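PDB 3TAH: ferrous iron uptake transporter protein B from Streptococcus thermophilus, which probably transports ferrous iron into the cell in a GTP-driven manner, this piece being its cytosolic G-protein domain together with the attached helical domain. Local coordinates for residues A[86-89]-A[95-98]; A[60-65]-A[100-105]; A[104-109]-A[198-203]; A[183-188]-A[227-232]. The protein carries 1 engineered substitution. All coordinates share one frame; numbering follows the deposited sequence.

Interaction 1 of 4, residues A[86-89]-A[95-98]; sequences NVVD and RNLY
V88 and D89, at the end of strand 83-89, meet N96 of helix 93-105, within the beta-alpha-beta unit that strand 110-115 completes in the G-protein domain. N86, first in the strand segment, reaches the helix through water: its ND2 gives a hydrogen to a water 3.0 Å away, which passes one on to N96 O. The oxygen of the same N86 side-chain amide, OD1, bonds to T100, one helical turn beyond N96. V87 turns its side chain the other way, onto S14 of the nucleotide-binding loop, but its carbonyl still takes part, since a second water donates both to V87 O (2.6 Å) and to N96 OD1 (2.7 Å). At V88 the contact becomes apolar. CG1 lies 3.7 Å from N96 CB as the two side chains run past each other in opposite senses, while CG2 comes only loosely near L97 CD2. The direct polar link follows at D89, whose backbone N donates to N96 OD1 over 3.0 Å. The bond is nearly straight, at 168° about the hydrogen, yet its donor stands above the carbonyl plane of the asparagine, 69° out of it. N96 points its CG beside its own backbone N (chi1 -78°), which carries the amide to the strand end. There ND2 is bonded to N92 O and also donates to a third water lying near D89 OD2; OD1 of D89 is taken by T91. With two donors on N96 OD1 and two acceptors for ND2, the buried amide has its rotation fixed, and one asparagine serves as a polar link between strand end and helix.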
loop_
_atom_site.group_PDB
_atom_site.type_symbol
_atom_site.label_atom_id
_atom_site.label_comp_id
_atom_site.label_asym_id
_atom_site.label_seq_id
_atom_site.Cartn_x
_atom_site.Cartn_y
_atom_site.Cartn_z
ATOM N N ASN A 86 4.030 5.516 -3.463
ATOM C CA ASN A 86 3.259 5.803 -2.261
ATOM C C ASN A 86 3.715 7.156 -1.725
ATOM O O ASN A 86 4.855 7.285 -1.276
ATOM C CB ASN A 86 3.465 4.645 -1.254
ATOM C CG ASN A 86 2.777 4.851 0.089
ATOM O OD1 ASN A 86 3.206 4.283 1.105
ATOM N ND2 ASN A 86 1.709 5.639 0.112
ATOM N N VAL A 87 2.823 8.148 -1.784
ATOM C CA VAL A 87 3.086 9.497 -1.250
ATOM C C VAL A 87 2.748 9.485 0.243
ATOM O O VAL A 87 1.610 9.199 0.633
ATOM C CB VAL A 87 2.269 10.586 -1.991
ATOM C CG1 VAL A 87 2.569 11.983 -1.438
ATOM C CG2 VAL A 87 2.548 10.524 -3.486
ATOM N N VAL A 88 3.755 9.777 1.058
ATOM C CA VAL A 88 3.665 9.759 2.518
ATOM C C VAL A 88 4.031 11.133 3.087
ATOM O O VAL A 88 5.074 11.687 2.752
ATOM C CB VAL A 88 4.614 8.674 3.090
ATOM C CG1 VAL A 88 4.806 8.785 4.620
ATOM C CG2 VAL A 88 4.104 7.276 2.693
ATOM N N ASP A 89 3.158 11.653 3.947
ATOM C CA ASP A 89 3.371 12.893 4.673
ATOM C C ASP A 89 4.363 12.694 5.819
ATOM O O ASP A 89 4.011 12.141 6.881
ATOM C CB ASP A 89 2.028 13.389 5.222
ATOM C CG ASP A 89 2.137 14.705 5.985
ATOM O OD1 ASP A 89 3.232 15.275 6.121
ATOM O OD2 ASP A 89 1.092 15.166 6.458
ATOM N N ARG A 95 0.802 7.611 11.048
ATOM C CA ARG A 95 -0.559 7.566 10.504
ATOM C C ARG A 95 -0.568 7.236 9.009
ATOM O O ARG A 95 -1.410 6.467 8.571
ATOM C CB ARG A 95 -1.323 8.883 10.737
ATOM C CG ARG A 95 -2.774 8.867 10.194
ATOM C CD ARG A 95 -3.649 10.053 10.666
ATOM N NE ARG A 95 -3.265 11.315 10.041
ATOM C CZ ARG A 95 -3.598 12.536 10.476
ATOM N NH1 ARG A 95 -4.343 12.719 11.559
ATOM N NH2 ARG A 95 -3.166 13.606 9.806
ATOM N N ASN A 96 0.355 7.827 8.253
ATOM C CA ASN A 96 0.466 7.578 6.814
ATOM C C ASN A 96 0.948 6.156 6.464
ATOM O O ASN A 96 0.524 5.593 5.448
ATOM C CB ASN A 96 1.388 8.595 6.139
ATOM C CG ASN A 96 0.719 9.939 5.897
ATOM O OD1 ASN A 96 0.611 10.397 4.748
ATOM N ND2 ASN A 96 0.285 10.586 6.964
ATOM N N LEU A 97 1.827 5.585 7.296
ATOM C CA LEU A 97 2.370 4.241 7.028
ATOM C C LEU A 97 1.351 3.117 7.260
ATOM O O LEU A 97 1.590 1.982 6.862
ATOM C CB LEU A 97 3.653 3.967 7.829
ATOM C CG LEU A 97 4.878 4.823 7.481
ATOM C CD1 LEU A 97 5.969 4.558 8.491
ATOM C CD2 LEU A 97 5.383 4.568 6.028
ATOM N N TYR A 98 0.227 3.420 7.904
ATOM C CA TYR A 98 -0.842 2.438 8.061
ATOM C C TYR A 98 -1.275 1.905 6.695
ATOM O O TYR A 98 -1.295 0.690 6.456
ATOM C CB TYR A 98 -2.006 3.056 8.828
ATOM C CG TYR A 98 -3.100 2.087 9.174
ATOM C CD1 TYR A 98 -3.011 1.276 10.306
ATOM C CD2 TYR A 98 -4.237 1.987 8.385
ATOM C CE1 TYR A 98 -4.003 0.392 10.625
ATOM C CE2 TYR A 98 -5.245 1.101 8.709
ATOM C CZ TYR A 98 -5.114 0.312 9.827
ATOM O OH TYR A 98 -6.102 -0.561 10.144
HETATM O O HOH W 1 0.410 5.984 2.784
HETATM O O HOH W 2 0.012 8.871 2.651
HETATM O O HOH W 3 -0.922 13.407 6.781
#

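Interaction 2 of 4, residues A[60-65]-A[100-105]; sequences YSMSPY and TTQLIE
Q102 presents the end of its side-chain amide to S61 and M62, and both its polar atoms are used. OE1 accepts from M62 N at 2.9 Å, with the donor tilted 28° from the carbonyl plane. NE2 donates to S61 OG, also at 2.9 Å, and here the serine oxygen lies close to the amide plane; that serine is modelled in two conformers, so this bond describes one of them. A weak bond from NE2 back to Y98 O, one turn earlier, holds the amide to its own helix. Segment 60-65 follows residues D55-G58, a predicted GTP-binding stretch, and its place after strand 51-55 and before helix 67-77 is consistent with the switch II region of P-loop GTPases. M62 makes the apolar half of the contact. Its chain runs out past Q102 and then bends at the sulfur (chi3 -70°), folding the CE methyl onto the helix surface, 3.6 Å from Q102 CB and equally near Q102 O. L103 adds a further apolar neighbour, its CD2 4.0 Å from M62 CE. Behind M62, the loop is tied to helix 67-77 where M62 O accepts from R73, and S63 OG, which accepts from Y65 N in an ST turn, also bonds to E69.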
loop_
_atom_site.group_PDB
_atom_site.type_symbol
_atom_site.label_atom_id
_atom_site.label_comp_id
_atom_site.label_asym_id
_atom_site.label_seq_id
_atom_site.Cartn_x
_atom_site.Cartn_y
_atom_site.Cartn_z
ATOM N N TYR A 60 -7.001 6.417 3.454
ATOM C CA TYR A 60 -6.267 6.084 4.687
ATOM C C TYR A 60 -6.022 4.583 4.902
ATOM O O TYR A 60 -5.133 4.189 5.660
ATOM C CB TYR A 60 -7.042 6.613 5.900
ATOM C CG TYR A 60 -7.075 8.109 5.932
ATOM C CD1 TYR A 60 -5.935 8.827 6.276
ATOM C CD2 TYR A 60 -8.226 8.816 5.610
ATOM C CE1 TYR A 60 -5.936 10.207 6.299
ATOM C CE2 TYR A 60 -8.234 10.206 5.632
ATOM C CZ TYR A 60 -7.087 10.895 5.981
ATOM O OH TYR A 60 -7.073 12.281 5.998
ATOM N N SER A 61 -6.814 3.762 4.224
ATOM C CA SER A 61 -6.761 2.320 4.393
ATOM C C SER A 61 -7.442 1.695 3.200
ATOM O O SER A 61 -8.022 2.417 2.404
ATOM C CB SER A 61 -7.480 1.923 5.686
ATOM O OG SER A 61 -7.295 0.551 5.972
ATOM N N MET A 62 -7.335 0.379 3.047
ATOM C CA MET A 62 -8.056 -0.353 1.997
ATOM C C MET A 62 -9.156 -1.208 2.645
ATOM O O MET A 62 -9.110 -2.449 2.641
ATOM C CB MET A 62 -7.088 -1.165 1.136
ATOM C CG MET A 62 -6.393 -0.295 0.103
ATOM S SD MET A 62 -5.441 -1.251 -1.088
ATOM C CE MET A 62 -4.188 -1.766 0.005
ATOM N N SER A 63 -10.144 -0.504 3.183
ATOM C CA SER A 63 -11.302 -1.121 3.819
ATOM C C SER A 63 -12.444 -1.239 2.802
ATOM O O SER A 63 -12.391 -0.643 1.727
ATOM C CB SER A 63 -11.748 -0.302 5.035
ATOM O OG SER A 63 -12.728 0.656 4.657
ATOM N N PRO A 64 -13.498 -2.004 3.137
ATOM C CA PRO A 64 -14.595 -2.157 2.175
ATOM C C PRO A 64 -15.646 -1.031 2.202
ATOM O O PRO A 64 -16.627 -1.107 1.463
ATOM C CB PRO A 64 -15.217 -3.522 2.568
ATOM C CG PRO A 64 -14.833 -3.766 3.984
ATOM C CD PRO A 64 -13.685 -2.827 4.345
ATOM N N TYR A 65 -15.422 0.012 3.000
ATOM C CA TYR A 65 -16.454 0.982 3.363
ATOM C C TYR A 65 -16.510 2.298 2.585
ATOM O O TYR A 65 -17.314 3.171 2.927
ATOM C CB TYR A 65 -16.326 1.267 4.865
ATOM C CG TYR A 65 -16.384 -0.003 5.706
ATOM C CD1 TYR A 65 -17.480 -0.859 5.621
ATOM C CD2 TYR A 65 -15.346 -0.344 6.581
ATOM C CE1 TYR A 65 -17.552 -2.020 6.378
ATOM C CE2 TYR A 65 -15.410 -1.514 7.352
ATOM C CZ TYR A 65 -16.521 -2.346 7.236
ATOM O OH TYR A 65 -16.626 -3.506 7.970
ATOM N N THR A 100 0.527 2.264 3.955
ATOM C CA THR A 100 1.720 1.732 3.330
ATOM C C THR A 100 1.849 0.223 3.568
ATOM O O THR A 100 2.150 -0.541 2.635
ATOM C CB THR A 100 2.971 2.457 3.859
ATOM O OG1 THR A 100 2.829 3.873 3.661
ATOM C CG2 THR A 100 4.221 1.921 3.165
ATOM N N THR A 101 1.595 -0.214 4.804
ATOM C CA THR A 101 1.722 -1.647 5.122
ATOM C C THR A 101 0.789 -2.484 4.243
ATOM O O THR A 101 1.144 -3.567 3.772
ATOM C CB THR A 101 1.489 -1.950 6.631
ATOM O OG1 THR A 101 0.151 -1.606 7.019
ATOM C CG2 THR A 101 2.509 -1.219 7.527
ATOM N N GLN A 102 -0.407 -1.971 4.006
ATOM C CA GLN A 102 -1.379 -2.644 3.164
ATOM C C GLN A 102 -1.004 -2.643 1.690
ATOM O O GLN A 102 -1.251 -3.624 0.989
ATOM C CB GLN A 102 -2.754 -2.011 3.350
ATOM C CG GLN A 102 -3.292 -2.095 4.767
ATOM C CD GLN A 102 -4.546 -1.282 4.926
ATOM O OE1 GLN A 102 -5.506 -1.496 4.193
ATOM N NE2 GLN A 102 -4.548 -0.333 5.864
ATOM N N LEU A 103 -0.416 -1.540 1.231
ATOM C CA LEU A 103 0.095 -1.448 -0.141
ATOM C C LEU A 103 1.193 -2.486 -0.405
ATOM O O LEU A 103 1.174 -3.152 -1.447
ATOM C CB LEU A 103 0.592 -0.036 -0.447
ATOM C CG LEU A 103 -0.461 1.083 -0.373
ATOM C CD1 LEU A 103 0.210 2.463 -0.478
ATOM C CD2 LEU A 103 -1.572 0.930 -1.437
ATOM N N ILE A 104 2.133 -2.642 0.535
ATOM C CA ILE A 104 3.210 -3.626 0.383
ATOM C C ILE A 104 2.613 -5.021 0.203
ATOM O O ILE A 104 3.075 -5.808 -0.619
ATOM C CB ILE A 104 4.202 -3.583 1.584
ATOM C CG1 ILE A 104 4.944 -2.233 1.622
ATOM C CG2 ILE A 104 5.217 -4.741 1.497
ATOM C CD1 ILE A 104 5.759 -1.943 2.903
ATOM N N GLU A 105 1.572 -5.315 0.975
ATOM C CA GLU A 105 0.939 -6.633 0.981
ATOM C C GLU A 105 0.246 -7.005 -0.343
ATOM O O GLU A 105 0.018 -8.186 -0.602
ATOM C CB GLU A 105 -0.034 -6.720 2.153
ATOM C CG GLU A 105 0.729 -6.737 3.483
ATOM C CD GLU A 105 -0.109 -6.406 4.696
ATOM O OE1 GLU A 105 -1.300 -6.044 4.554
ATOM O OE2 GLU A 105 0.443 -6.518 5.810
#

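Interaction 3 of 4, residues A[104-109]-A[198-203]; sequences IETGIP and ARFYAI
E105 meets I203 and F200 with two different parts of itself. The CD1 methyl of I203 approaches the carboxylate nearly equally close to its carbon and both oxygens, 3.5 Å from E105 CD and from OE2, the two side chains crossing at about a right angle. The backbone of the same glutamate serves F200: E105 O lies 3.4 Å from F200 CB, and T106 CG2 touches the ring at CD1, 4.1 Å away. F200 sends its ring away from its own backbone N (chi1 177°), into the angle between T106 and helix 67-77, where R73 and L77 adjoin it. A water joins the charged ends, donating to E105 OE2 and accepting from R199 NE, 2.7 Å from each; in the guanidinium plane, it stands between groups of opposite charge whose atoms do not touch. The contact thus joins the G-protein domain, at the C-terminal end of helix 93-105, to helix 198-206 of the FeoB helical domain. Further out, R199 is paired with E179, while OE1 of E105 forms a salt bridge with R249 and OE2 accepts from the Y174 hydroxyl. The R249 salt bridge, the Y174 hydroxyl and the water would be expected to favour the ionised form of the buried E105 carboxylate. T106 is set by its hydroxyl, which bonds to L103 O and takes a weak bond of 3.3 Å from I108 N. After it the helix gives way at G107, where positive phi (84°) suits glycine, and G107 O accepts from R196, just before helix 198-206.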
loop_
_atom_site.group_PDB
_atom_site.type_symbol
_atom_site.label_atom_id
_atom_site.label_comp_id
_atom_site.label_asym_id
_atom_site.label_seq_id
_atom_site.Cartn_x
_atom_site.Cartn_y
_atom_site.Cartn_z
ATOM N N ILE A 104 2.133 -2.642 0.535
ATOM C CA ILE A 104 3.210 -3.626 0.383
ATOM C C ILE A 104 2.613 -5.021 0.203
ATOM O O ILE A 104 3.075 -5.808 -0.619
ATOM C CB ILE A 104 4.202 -3.583 1.584
ATOM C CG1 ILE A 104 4.944 -2.233 1.622
ATOM C CG2 ILE A 104 5.217 -4.741 1.497
ATOM C CD1 ILE A 104 5.759 -1.943 2.903
ATOM N N GLU A 105 1.572 -5.315 0.975
ATOM C CA GLU A 105 0.939 -6.633 0.981
ATOM C C GLU A 105 0.246 -7.005 -0.343
ATOM O O GLU A 105 0.018 -8.186 -0.602
ATOM C CB GLU A 105 -0.034 -6.720 2.153
ATOM C CG GLU A 105 0.729 -6.737 3.483
ATOM C CD GLU A 105 -0.109 -6.406 4.696
ATOM O OE1 GLU A 105 -1.300 -6.044 4.554
ATOM O OE2 GLU A 105 0.443 -6.518 5.810
ATOM N N THR A 106 -0.067 -6.019 -1.181
ATOM C CA THR A 106 -0.637 -6.299 -2.508
ATOM C C THR A 106 0.328 -7.073 -3.419
ATOM O O THR A 106 -0.092 -7.707 -4.402
ATOM C CB THR A 106 -1.057 -5.007 -3.257
ATOM O OG1 THR A 106 0.114 -4.265 -3.626
ATOM C CG2 THR A 106 -2.026 -4.143 -2.424
ATOM N N GLY A 107 1.623 -7.007 -3.109
ATOM C CA GLY A 107 2.645 -7.637 -3.911
ATOM C C GLY A 107 3.131 -6.837 -5.108
ATOM O O GLY A 107 3.972 -7.340 -5.846
ATOM N N ILE A 108 2.617 -5.623 -5.316
ATOM C CA ILE A 108 3.155 -4.725 -6.336
ATOM C C ILE A 108 4.197 -3.864 -5.630
ATOM O O ILE A 108 3.841 -3.132 -4.703
ATOM C CB ILE A 108 2.100 -3.815 -6.922
ATOM C CG1 ILE A 108 0.987 -4.637 -7.563
ATOM C CG2 ILE A 108 2.735 -2.892 -7.951
ATOM C CD1 ILE A 108 -0.094 -3.789 -8.139
ATOM N N PRO A 109 5.476 -3.947 -6.042
ATOM C CA PRO A 109 6.548 -3.249 -5.297
ATOM C C PRO A 109 6.280 -1.775 -5.053
ATOM O O PRO A 109 5.888 -1.058 -5.983
ATOM C CB PRO A 109 7.773 -3.440 -6.191
ATOM C CG PRO A 109 7.511 -4.755 -6.785
ATOM C CD PRO A 109 6.064 -4.733 -7.148
ATOM N N ALA A 198 -1.310 -13.238 -2.346
ATOM C CA ALA A 198 -1.893 -14.227 -1.429
ATOM C C ALA A 198 -1.960 -13.698 -0.006
ATOM O O ALA A 198 -2.964 -13.893 0.671
ATOM C CB ALA A 198 -1.140 -15.552 -1.461
ATOM N N ARG A 199 -0.906 -13.015 0.430
ATOM C CA ARG A 199 -0.853 -12.462 1.786
ATOM C C ARG A 199 -1.922 -11.384 2.021
ATOM O O ARG A 199 -2.525 -11.345 3.101
ATOM C CB ARG A 199 0.546 -11.931 2.090
ATOM C CG ARG A 199 0.754 -11.567 3.530
ATOM C CD ARG A 199 2.221 -11.269 3.799
ATOM N NE ARG A 199 2.364 -10.728 5.137
ATOM C CZ ARG A 199 2.489 -11.433 6.260
ATOM N NH1 ARG A 199 2.515 -12.765 6.269
ATOM N NH2 ARG A 199 2.594 -10.785 7.415
ATOM N N PHE A 200 -2.155 -10.532 1.017
ATOM C CA PHE A 200 -3.216 -9.528 1.080
ATOM C C PHE A 200 -4.558 -10.205 1.336
ATOM O O PHE A 200 -5.323 -9.784 2.200
ATOM C CB PHE A 200 -3.317 -8.717 -0.223
ATOM C CG PHE A 200 -4.436 -7.729 -0.216
ATOM C CD1 PHE A 200 -4.220 -6.435 0.220
ATOM C CD2 PHE A 200 -5.709 -8.086 -0.646
ATOM C CE1 PHE A 200 -5.253 -5.520 0.248
ATOM C CE2 PHE A 200 -6.741 -7.156 -0.618
ATOM C CZ PHE A 200 -6.502 -5.883 -0.173
ATOM N N TYR A 201 -4.839 -11.247 0.558
ATOM C CA TYR A 201 -6.096 -11.970 0.696
ATOM C C TYR A 201 -6.172 -12.718 2.025
ATOM O O TYR A 201 -7.226 -12.738 2.651
ATOM C CB TYR A 201 -6.289 -12.942 -0.461
ATOM C CG TYR A 201 -6.654 -12.264 -1.745
ATOM C CD1 TYR A 201 -7.916 -11.695 -1.912
ATOM C CD2 TYR A 201 -5.764 -12.199 -2.800
ATOM C CE1 TYR A 201 -8.266 -11.066 -3.093
ATOM C CE2 TYR A 201 -6.109 -11.577 -3.981
ATOM C CZ TYR A 201 -7.361 -11.019 -4.122
ATOM O OH TYR A 201 -7.701 -10.389 -5.296
ATOM N N ALA A 202 -5.066 -13.324 2.453
ATOM C CA ALA A 202 -5.063 -14.064 3.712
ATOM C C ALA A 202 -5.386 -13.137 4.900
ATOM O O ALA A 202 -6.169 -13.489 5.779
ATOM C CB ALA A 202 -3.738 -14.787 3.921
ATOM N N ILE A 203 -4.785 -11.953 4.921
ATOM C CA ILE A 203 -5.016 -10.991 5.998
ATOM C C ILE A 203 -6.452 -10.480 5.954
ATOM O O ILE A 203 -7.098 -10.357 6.997
ATOM C CB ILE A 203 -4.020 -9.816 5.956
ATOM C CG1 ILE A 203 -2.620 -10.319 6.282
ATOM C CG2 ILE A 203 -4.418 -8.731 6.995
ATOM C CD1 ILE A 203 -1.523 -9.356 5.953
HETATM O O HOH W 4 2.677 -8.078 5.751
HETATM O O HOH W 5 0.787 -10.814 -0.981
#

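Interaction 4 of 4, residues A[183-188]-A[227-232]; sequences SQILEV and EDIIRI
Apolar helix-against-helix packing, in which I229 is seated against Q184 and I185, joins helix 220-237 to helix 176-189 in the helical domain of FeoB, well away from the nucleotide and metal sites. The CD1 methyl of I229 does most of the touching. It lies 3.5 Å from Q184 CB and 3.7 Å from I185 N, so that it rests on the peptide link between the two residues as well as on their side chains. With CG1 anti to the carbonyl carbon and CD1 carried on outward in an extended chain (chi2 158°), I229 reaches across a separation of 7.2 Å between its CA and that of Q184. I185 answers with its CG1, 3.8 Å from I229 CD1 and slightly farther from the CG2 branch, the two isoleucines crossing at a slant. Q184 covers the solvent side: its aliphatic part packs on the methyl, and its OE1 lies 3.7 Å from I229 CG1, a polar atom laid against hydrocarbon at the rim of the contact. The exposed flank of helix 220-237 is organised within itself, because R231 grips OD1 of D228 end-on through NH1 (2.9 Å) and more distantly NH2, both from one face of the carboxylate. One turn along helix 176-189, V188 O accepts from Q222, a polar tie to an earlier turn of helix 220-237. I185 also packs on A202 and F206, and L186 on A198 and A202, so helix 176-189 packs against both helix 220-237 and helix 198-206.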
loop_
_atom_site.group_PDB
_atom_site.type_symbol
_atom_site.label_atom_id
_atom_site.label_comp_id
_atom_site.label_asym_id
_atom_site.label_seq_id
_atom_site.Cartn_x
_atom_site.Cartn_y
_atom_site.Cartn_z
ATOM N N SER A 183 -0.186 -17.926 7.837
ATOM C CA SER A 183 0.350 -19.159 7.239
ATOM C C SER A 183 -0.700 -20.258 7.035
ATOM O O SER A 183 -0.717 -20.909 5.994
ATOM C CB SER A 183 1.505 -19.713 8.076
ATOM O OG SER A 183 2.671 -18.948 7.846
ATOM N N GLN A 184 -1.544 -20.477 8.038
ATOM C CA GLN A 184 -2.608 -21.502 7.955
ATOM C C GLN A 184 -3.714 -21.107 6.981
ATOM O O GLN A 184 -4.252 -21.961 6.269
ATOM C CB GLN A 184 -3.144 -21.838 9.343
ATOM C CG GLN A 184 -2.091 -22.591 10.144
ATOM C CD GLN A 184 -2.417 -22.671 11.611
ATOM O OE1 GLN A 184 -3.572 -22.710 11.982
ATOM N NE2 GLN A 184 -1.388 -22.704 12.448
ATOM N N ILE A 185 -4.040 -19.815 6.918
ATOM C CA ILE A 185 -5.010 -19.333 5.933
ATOM C C ILE A 185 -4.436 -19.497 4.514
ATOM O O ILE A 185 -5.154 -19.922 3.601
ATOM C CB ILE A 185 -5.476 -17.885 6.217
ATOM C CG1 ILE A 185 -6.327 -17.862 7.487
ATOM C CG2 ILE A 185 -6.285 -17.340 5.041
ATOM C CD1 ILE A 185 -6.583 -16.460 8.022
ATOM N N LEU A 186 -3.152 -19.190 4.339
ATOM C CA LEU A 186 -2.470 -19.438 3.058
ATOM C C LEU A 186 -2.542 -20.914 2.653
ATOM O O LEU A 186 -2.808 -21.205 1.488
ATOM C CB LEU A 186 -1.017 -18.959 3.092
ATOM C CG LEU A 186 -0.809 -17.448 3.054
ATOM C CD1 LEU A 186 0.657 -17.101 3.389
ATOM C CD2 LEU A 186 -1.233 -16.863 1.684
ATOM N N GLU A 187 -2.317 -21.828 3.600
ATOM C CA GLU A 187 -2.445 -23.274 3.332
ATOM C C GLU A 187 -3.863 -23.616 2.889
ATOM O O GLU A 187 -4.045 -24.338 1.918
ATOM C CB GLU A 187 -2.136 -24.127 4.572
ATOM C CG GLU A 187 -0.709 -24.088 5.072
ATOM C CD GLU A 187 -0.567 -24.530 6.545
ATOM O OE1 GLU A 187 -1.463 -25.228 7.086
ATOM O OE2 GLU A 187 0.452 -24.175 7.175
ATOM N N VAL A 188 -4.863 -23.088 3.591
ATOM C CA VAL A 188 -6.250 -23.335 3.243
ATOM C C VAL A 188 -6.602 -22.756 1.863
ATOM O O VAL A 188 -7.358 -23.364 1.106
ATOM C CB VAL A 188 -7.219 -22.761 4.284
ATOM N N GLU A 227 -12.535 -20.213 9.494
ATOM C CA GLU A 227 -13.291 -19.916 10.715
ATOM C C GLU A 227 -12.559 -20.396 11.968
ATOM O O GLU A 227 -12.445 -19.658 12.949
ATOM C CB GLU A 227 -14.667 -20.573 10.691
ATOM C CG GLU A 227 -15.326 -20.641 12.070
ATOM C CD GLU A 227 -15.745 -19.276 12.593
ATOM O OE1 GLU A 227 -15.812 -18.334 11.779
ATOM O OE2 GLU A 227 -16.013 -19.135 13.811
ATOM N N ASP A 228 -12.062 -21.631 11.918
ATOM C CA ASP A 228 -11.320 -22.220 13.046
ATOM C C ASP A 228 -10.063 -21.401 13.393
ATOM O O ASP A 228 -9.812 -21.100 14.560
ATOM C CB ASP A 228 -10.881 -23.648 12.708
ATOM C CG ASP A 228 -11.993 -24.692 12.825
ATOM O OD1 ASP A 228 -13.089 -24.404 13.353
ATOM O OD2 ASP A 228 -11.742 -25.842 12.387
ATOM N N ILE A 229 -9.284 -21.041 12.379
ATOM C CA ILE A 229 -8.037 -20.255 12.567
ATOM C C ILE A 229 -8.320 -18.912 13.272
ATOM O O ILE A 229 -7.605 -18.506 14.201
ATOM C CB ILE A 229 -7.331 -20.008 11.221
ATOM C CG1 ILE A 229 -6.793 -21.330 10.653
ATOM C CG2 ILE A 229 -6.176 -18.992 11.366
ATOM C CD1 ILE A 229 -6.575 -21.314 9.154
ATOM N N ILE A 230 -9.365 -18.235 12.814
ATOM C CA ILE A 230 -9.787 -16.950 13.400
ATOM C C ILE A 230 -10.212 -17.112 14.853
ATOM O O ILE A 230 -9.818 -16.308 15.716
ATOM C CB ILE A 230 -10.921 -16.282 12.581
ATOM C CG1 ILE A 230 -10.419 -15.897 11.182
ATOM C CG2 ILE A 230 -11.455 -15.023 13.284
ATOM C CD1 ILE A 230 -11.551 -15.484 10.235
ATOM N N ARG A 231 -10.991 -18.156 15.130
ATOM C CA ARG A 231 -11.530 -18.356 16.468
ATOM C C ARG A 231 -10.406 -18.542 17.477
ATOM O O ARG A 231 -10.359 -17.822 18.482
ATOM C CB ARG A 231 -12.498 -19.543 16.518
ATOM C CG ARG A 231 -13.217 -19.719 17.862
ATOM C CD ARG A 231 -14.077 -20.984 17.912
ATOM N NE ARG A 231 -13.289 -22.208 17.706
ATOM C CZ ARG A 231 -13.265 -22.956 16.600
ATOM N NH1 ARG A 231 -13.990 -22.655 15.519
ATOM N NH2 ARG A 231 -12.495 -24.039 16.571
ATOM N N ILE A 232 -9.501 -19.475 17.198
ATOM C CA ILE A 232 -8.426 -19.786 18.140
ATOM C C ILE A 232 -7.473 -18.596 18.266
ATOM O O ILE A 232 -6.975 -18.324 19.358
ATOM C CB ILE A 232 -7.666 -21.133 17.805
ATOM C CG1 ILE A 232 -6.640 -21.481 18.894
ATOM C CG2 ILE A 232 -7.021 -21.113 16.392
ATOM C CD1 ILE A 232 -7.234 -21.629 20.327
#

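In the fold
Three of the contacts use helix 93-105, interactions 2 and 3 overlapping at I104 and E105: interaction 1 joins it to the central sheet, interaction 2 to the loop before helix 67-77, and interaction 3 to the helical domain. Interactions 1 and 2 meet where the Y98 ring packs on S61 and N86 on L103; interactions 2 and 3 meet where the M62 methyl packs on F200 and T106. All three are buried and mix apolar packing with satisfied polar groups, water entering in 1 and 3 but side-chain amide bonding dominating 2. Interaction 4, nearer the periphery, rests on apolar packing with an exposed rim, and reaches interaction 3 through L186 on A198.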